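Local coordinates for protein tyrosine--tRNA ligase (PDB 2CYC) that activates tyrosine with ATP and then transfers it to the acceptor end of its cognate tRNA, as a homodimer, at residues Lys276-Leu290 with Lys326-Lys340. Sequence-based numbering, arbitrary orientation.
Sequences KAFCPAREVRYNPVL and KRDFAEGKLHPLDLK
Phe329 presses its ring against the bend of the 276-290 loop, where a type II turn runs from Pro280 to Glu283. With CG anti to the backbone N (chi1 -169°), the ring extends from helix 322-330 to this turn. Pro280 O meets the ring edge, 3.3 Å from Phe329 CE2. Leu290 CD2 lies over one face, offset toward the rim. A water sits over the centre of the other face; it accepts from Arg282 N and donates to Phe329 O and Leu334 O. Cys279 SG comes in obliquely, 4.8 Å from the ring centroid, a sulfur-aromatic contact. Cutting Phe329 back to an alanine is likely to leave a gap between the turn and Leu290 and to take the ring partner from Cys279. Beside the ring, Leu339 CD2 packs 3.8 Å from Leu290 CD2 and also touches Val289 CG1. Lys340 runs extended past Cys279, and its NZ donates to Ala277 O (2.9 Å) and to Arg275 O.

The outer side is looser. Arg282 lays its chain along the end of helix 322-330, with NE 3.4 Å from Gly332 CA. Gly332, at positive phi, is the C' residue of the Schellman motif there. The exposed guanidinium makes no hydrogen bond across the contact. Away from the tyrosine site, the loop joins helices 267-276 and 288-297 and packs against helices 322-330 and 336-350; behind it, Tyr286 packs on helix 240-250.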
# COMPACT_ATOMS: atom_id res chain seq x y z
N LYS A 276 -0.85 -6.55 -44.34
CA LYS A 276 -1.58 -5.31 -44.09
C LYS A 276 -0.87 -4.30 -43.21
O LYS A 276 -1.41 -3.24 -42.92
CB LYS A 276 -2.98 -5.59 -43.50
CG LYS A 276 -3.28 -7.04 -43.19
CD LYS A 276 -4.75 -7.32 -43.43
CE LYS A 276 -5.22 -8.55 -42.67
NZ LYS A 276 -5.11 -8.38 -41.19
N ALA A 277 0.35 -4.62 -42.80
CA ALA A 277 1.12 -3.72 -41.93
C ALA A 277 1.36 -2.35 -42.56
O ALA A 277 1.46 -2.23 -43.79
CB ALA A 277 2.46 -4.35 -41.59
N PHE A 278 1.45 -1.32 -41.72
CA PHE A 278 1.70 0.04 -42.19
C PHE A 278 3.19 0.07 -42.55
O PHE A 278 4.04 -0.30 -41.75
CB PHE A 278 1.41 1.04 -41.06
CG PHE A 278 1.58 2.48 -41.46
CD1 PHE A 278 0.68 3.10 -42.32
CD2 PHE A 278 2.64 3.24 -40.95
CE1 PHE A 278 0.82 4.45 -42.66
CE2 PHE A 278 2.78 4.59 -41.28
CZ PHE A 278 1.87 5.20 -42.14
N CYS A 279 3.49 0.52 -43.77
CA CYS A 279 4.86 0.58 -44.25
C CYS A 279 4.90 1.42 -45.53
O CYS A 279 5.07 0.88 -46.64
CB CYS A 279 5.36 -0.84 -44.53
SG CYS A 279 7.07 -1.00 -45.10
N PRO A 280 4.74 2.74 -45.40
CA PRO A 280 4.75 3.68 -46.53
C PRO A 280 6.06 3.64 -47.28
O PRO A 280 7.13 3.63 -46.68
CB PRO A 280 4.52 5.04 -45.88
CG PRO A 280 3.82 4.71 -44.61
CD PRO A 280 4.53 3.47 -44.13
N ALA A 281 5.97 3.63 -48.60
CA ALA A 281 7.17 3.60 -49.43
C ALA A 281 8.08 4.77 -49.06
O ALA A 281 7.61 5.91 -48.90
CB ALA A 281 6.77 3.67 -50.91
N ARG A 282 9.37 4.48 -48.93
CA ARG A 282 10.40 5.47 -48.59
C ARG A 282 10.30 6.10 -47.21
O ARG A 282 11.19 6.85 -46.81
CB ARG A 282 10.44 6.59 -49.64
CG ARG A 282 10.64 6.10 -51.06
CD ARG A 282 11.05 7.23 -51.98
NE ARG A 282 11.24 6.76 -53.34
CZ ARG A 282 11.80 7.47 -54.32
NH1 ARG A 282 12.22 8.71 -54.08
NH2 ARG A 282 11.92 6.95 -55.53
N GLU A 283 9.24 5.81 -46.47
CA GLU A 283 9.08 6.37 -45.13
C GLU A 283 10.01 5.63 -44.15
O GLU A 283 9.92 4.41 -44.01
CB GLU A 283 7.63 6.24 -44.67
CG GLU A 283 7.34 6.73 -43.25
CD GLU A 283 7.76 8.17 -42.99
OE1 GLU A 283 7.61 9.02 -43.89
OE2 GLU A 283 8.24 8.46 -41.88
N VAL A 284 10.90 6.37 -43.50
CA VAL A 284 11.83 5.77 -42.55
C VAL A 284 11.73 6.35 -41.14
O VAL A 284 12.40 5.87 -40.24
CB VAL A 284 13.30 5.89 -43.02
CG1 VAL A 284 13.49 5.14 -44.33
CG2 VAL A 284 13.69 7.36 -43.16
N ARG A 285 10.92 7.39 -40.96
CA ARG A 285 10.75 8.02 -39.65
C ARG A 285 9.78 7.19 -38.78
O ARG A 285 10.09 6.86 -37.63
CB ARG A 285 10.20 9.44 -39.81
CG ARG A 285 9.77 10.11 -38.52
CD ARG A 285 8.89 11.32 -38.84
NE ARG A 285 8.35 11.98 -37.65
CZ ARG A 285 9.07 12.66 -36.77
NH1 ARG A 285 8.49 13.22 -35.72
NH2 ARG A 285 10.39 12.77 -36.93
N TYR A 286 8.61 6.89 -39.32
CA TYR A 286 7.63 6.08 -38.60
C TYR A 286 7.26 4.95 -39.55
O TYR A 286 6.51 5.14 -40.52
CB TYR A 286 6.39 6.90 -38.22
CG TYR A 286 5.44 6.10 -37.37
CD1 TYR A 286 4.62 5.13 -37.93
CD2 TYR A 286 5.43 6.24 -35.98
CE1 TYR A 286 3.82 4.32 -37.15
CE2 TYR A 286 4.63 5.43 -35.18
CZ TYR A 286 3.83 4.46 -35.78
OH TYR A 286 3.05 3.63 -35.01
N ASN A 287 7.77 3.76 -39.26
CA ASN A 287 7.52 2.60 -40.08
C ASN A 287 7.63 1.34 -39.21
O ASN A 287 8.74 0.89 -38.91
CB ASN A 287 8.57 2.59 -41.20
CG ASN A 287 8.30 1.54 -42.26
OD1 ASN A 287 8.57 1.77 -43.45
ND2 ASN A 287 7.80 0.38 -41.85
N PRO A 288 6.49 0.78 -38.80
CA PRO A 288 6.49 -0.42 -37.96
C PRO A 288 7.31 -1.57 -38.55
O PRO A 288 8.00 -2.29 -37.83
CB PRO A 288 5.01 -0.76 -37.84
CG PRO A 288 4.37 0.61 -37.90
CD PRO A 288 5.12 1.27 -39.02
N VAL A 289 7.23 -1.73 -39.87
CA VAL A 289 7.96 -2.81 -40.50
C VAL A 289 9.47 -2.62 -40.39
O VAL A 289 10.19 -3.57 -40.05
CB VAL A 289 7.58 -2.97 -41.99
CG1 VAL A 289 8.43 -4.07 -42.61
CG2 VAL A 289 6.09 -3.32 -42.11
N LEU A 290 9.97 -1.41 -40.67
CA LEU A 290 11.40 -1.17 -40.57
C LEU A 290 11.83 -1.30 -39.11
O LEU A 290 12.96 -1.70 -38.82
CB LEU A 290 11.77 0.24 -41.10
CG LEU A 290 11.75 0.50 -42.62
CD1 LEU A 290 12.06 1.98 -42.87
CD2 LEU A 290 12.79 -0.39 -43.32
N LYS A 326 17.97 0.35 -44.88
CA LYS A 326 17.24 1.58 -44.66
C LYS A 326 17.49 2.57 -45.80
O LYS A 326 16.56 3.23 -46.27
CB LYS A 326 17.66 2.20 -43.32
CG LYS A 326 16.92 3.47 -42.96
CD LYS A 326 17.43 4.02 -41.64
CE LYS A 326 16.68 5.28 -41.26
NZ LYS A 326 17.17 5.87 -39.99
N ARG A 327 18.74 2.68 -46.23
CA ARG A 327 19.12 3.58 -47.32
C ARG A 327 18.36 3.16 -48.58
O ARG A 327 17.70 3.97 -49.23
CB ARG A 327 20.63 3.48 -47.58
CG ARG A 327 21.18 4.44 -48.63
CD ARG A 327 21.56 5.81 -48.05
NE ARG A 327 22.74 5.76 -47.19
CZ ARG A 327 22.72 5.41 -45.90
NH1 ARG A 327 23.86 5.39 -45.20
NH2 ARG A 327 21.58 5.08 -45.30
N ASP A 328 18.46 1.89 -48.93
CA ASP A 328 17.78 1.35 -50.09
C ASP A 328 16.27 1.59 -50.03
O ASP A 328 15.64 1.78 -51.07
CB ASP A 328 18.06 -0.15 -50.20
CG ASP A 328 19.02 -0.48 -51.32
OD1 ASP A 328 19.93 0.33 -51.59
OD2 ASP A 328 18.87 -1.56 -51.93
N PHE A 329 15.71 1.59 -48.83
CA PHE A 329 14.27 1.81 -48.69
C PHE A 329 13.95 3.29 -48.86
O PHE A 329 13.02 3.66 -49.58
CB PHE A 329 13.78 1.33 -47.31
CG PHE A 329 12.27 1.28 -47.20
CD1 PHE A 329 11.56 0.17 -47.66
CD2 PHE A 329 11.56 2.35 -46.67
CE1 PHE A 329 10.16 0.13 -47.60
CE2 PHE A 329 10.17 2.33 -46.60
CZ PHE A 329 9.46 1.22 -47.07
N ALA A 330 14.73 4.14 -48.20
CA ALA A 330 14.52 5.58 -48.29
C ALA A 330 14.65 6.06 -49.73
O ALA A 330 13.92 6.96 -50.15
CB ALA A 330 15.53 6.31 -47.40
N GLU A 331 15.57 5.46 -50.47
CA GLU A 331 15.79 5.83 -51.87
C GLU A 331 14.83 5.15 -52.85
O GLU A 331 15.00 5.28 -54.06
CB GLU A 331 17.24 5.52 -52.26
CG GLU A 331 18.26 6.37 -51.51
CD GLU A 331 19.69 5.93 -51.74
OE1 GLU A 331 20.60 6.59 -51.18
OE2 GLU A 331 19.93 4.94 -52.46
N GLY A 332 13.83 4.44 -52.34
CA GLY A 332 12.88 3.78 -53.22
C GLY A 332 13.45 2.62 -54.02
O GLY A 332 12.89 2.24 -55.05
N LYS A 333 14.57 2.06 -53.58
CA LYS A 333 15.16 0.94 -54.28
C LYS A 333 14.65 -0.40 -53.71
O LYS A 333 14.79 -1.45 -54.33
CB LYS A 333 16.69 1.02 -54.20
CG LYS A 333 17.23 2.22 -54.97
CD LYS A 333 18.70 2.47 -54.69
CE LYS A 333 19.17 3.74 -55.40
NZ LYS A 333 20.63 3.97 -55.25
N LEU A 334 14.04 -0.33 -52.53
CA LEU A 334 13.46 -1.51 -51.88
C LEU A 334 12.01 -1.15 -51.60
O LEU A 334 11.73 -0.26 -50.79
CB LEU A 334 14.18 -1.82 -50.56
CG LEU A 334 13.54 -2.91 -49.70
CD1 LEU A 334 13.51 -4.23 -50.48
CD2 LEU A 334 14.31 -3.06 -48.39
N HIS A 335 11.09 -1.83 -52.26
CA HIS A 335 9.67 -1.52 -52.09
C HIS A 335 8.98 -2.31 -50.98
O HIS A 335 9.29 -3.48 -50.75
CB HIS A 335 8.96 -1.74 -53.43
CG HIS A 335 7.59 -1.14 -53.49
ND1 HIS A 335 6.50 -1.71 -52.87
CD2 HIS A 335 7.14 -0.01 -54.09
CE1 HIS A 335 5.44 -0.95 -53.07
NE2 HIS A 335 5.79 0.08 -53.80
N PRO A 336 8.03 -1.68 -50.27
CA PRO A 336 7.29 -2.33 -49.19
C PRO A 336 6.75 -3.71 -49.56
O PRO A 336 6.72 -4.61 -48.72
CB PRO A 336 6.19 -1.34 -48.89
CG PRO A 336 6.87 -0.03 -49.11
CD PRO A 336 7.64 -0.27 -50.39
N LEU A 337 6.31 -3.89 -50.81
CA LEU A 337 5.78 -5.19 -51.23
C LEU A 337 6.80 -6.31 -51.00
O LEU A 337 6.46 -7.36 -50.46
CB LEU A 337 5.41 -5.17 -52.72
CG LEU A 337 4.15 -4.41 -53.16
CD1 LEU A 337 4.15 -4.28 -54.67
CD2 LEU A 337 2.89 -5.15 -52.70
N ASP A 338 8.04 -6.07 -51.40
CA ASP A 338 9.07 -7.09 -51.25
C ASP A 338 9.60 -7.19 -49.82
O ASP A 338 9.83 -8.29 -49.32
CB ASP A 338 10.20 -6.80 -52.24
CG ASP A 338 9.69 -6.70 -53.68
OD1 ASP A 338 9.02 -7.65 -54.13
OD2 ASP A 338 9.95 -5.68 -54.35
N LEU A 339 9.78 -6.05 -49.16
CA LEU A 339 10.26 -6.05 -47.78
C LEU A 339 9.27 -6.81 -46.87
O LEU A 339 9.68 -7.68 -46.10
CB LEU A 339 10.42 -4.62 -47.26
CG LEU A 339 10.85 -4.51 -45.78
CD1 LEU A 339 12.18 -5.25 -45.55
CD2 LEU A 339 10.98 -3.04 -45.42
N LYS A 340 7.99 -6.48 -46.99
CA LYS A 340 6.96 -7.15 -46.18
C LYS A 340 7.00 -8.67 -46.34
O LYS A 340 6.92 -9.41 -45.35
CB LYS A 340 5.56 -6.66 -46.56
CG LYS A 340 5.15 -5.30 -46.01
CD LYS A 340 3.72 -5.03 -46.48
CE LYS A 340 3.21 -3.69 -46.00
NZ LYS A 340 1.76 -3.55 -46.33
O HOH W 1 10.88 2.16 -50.37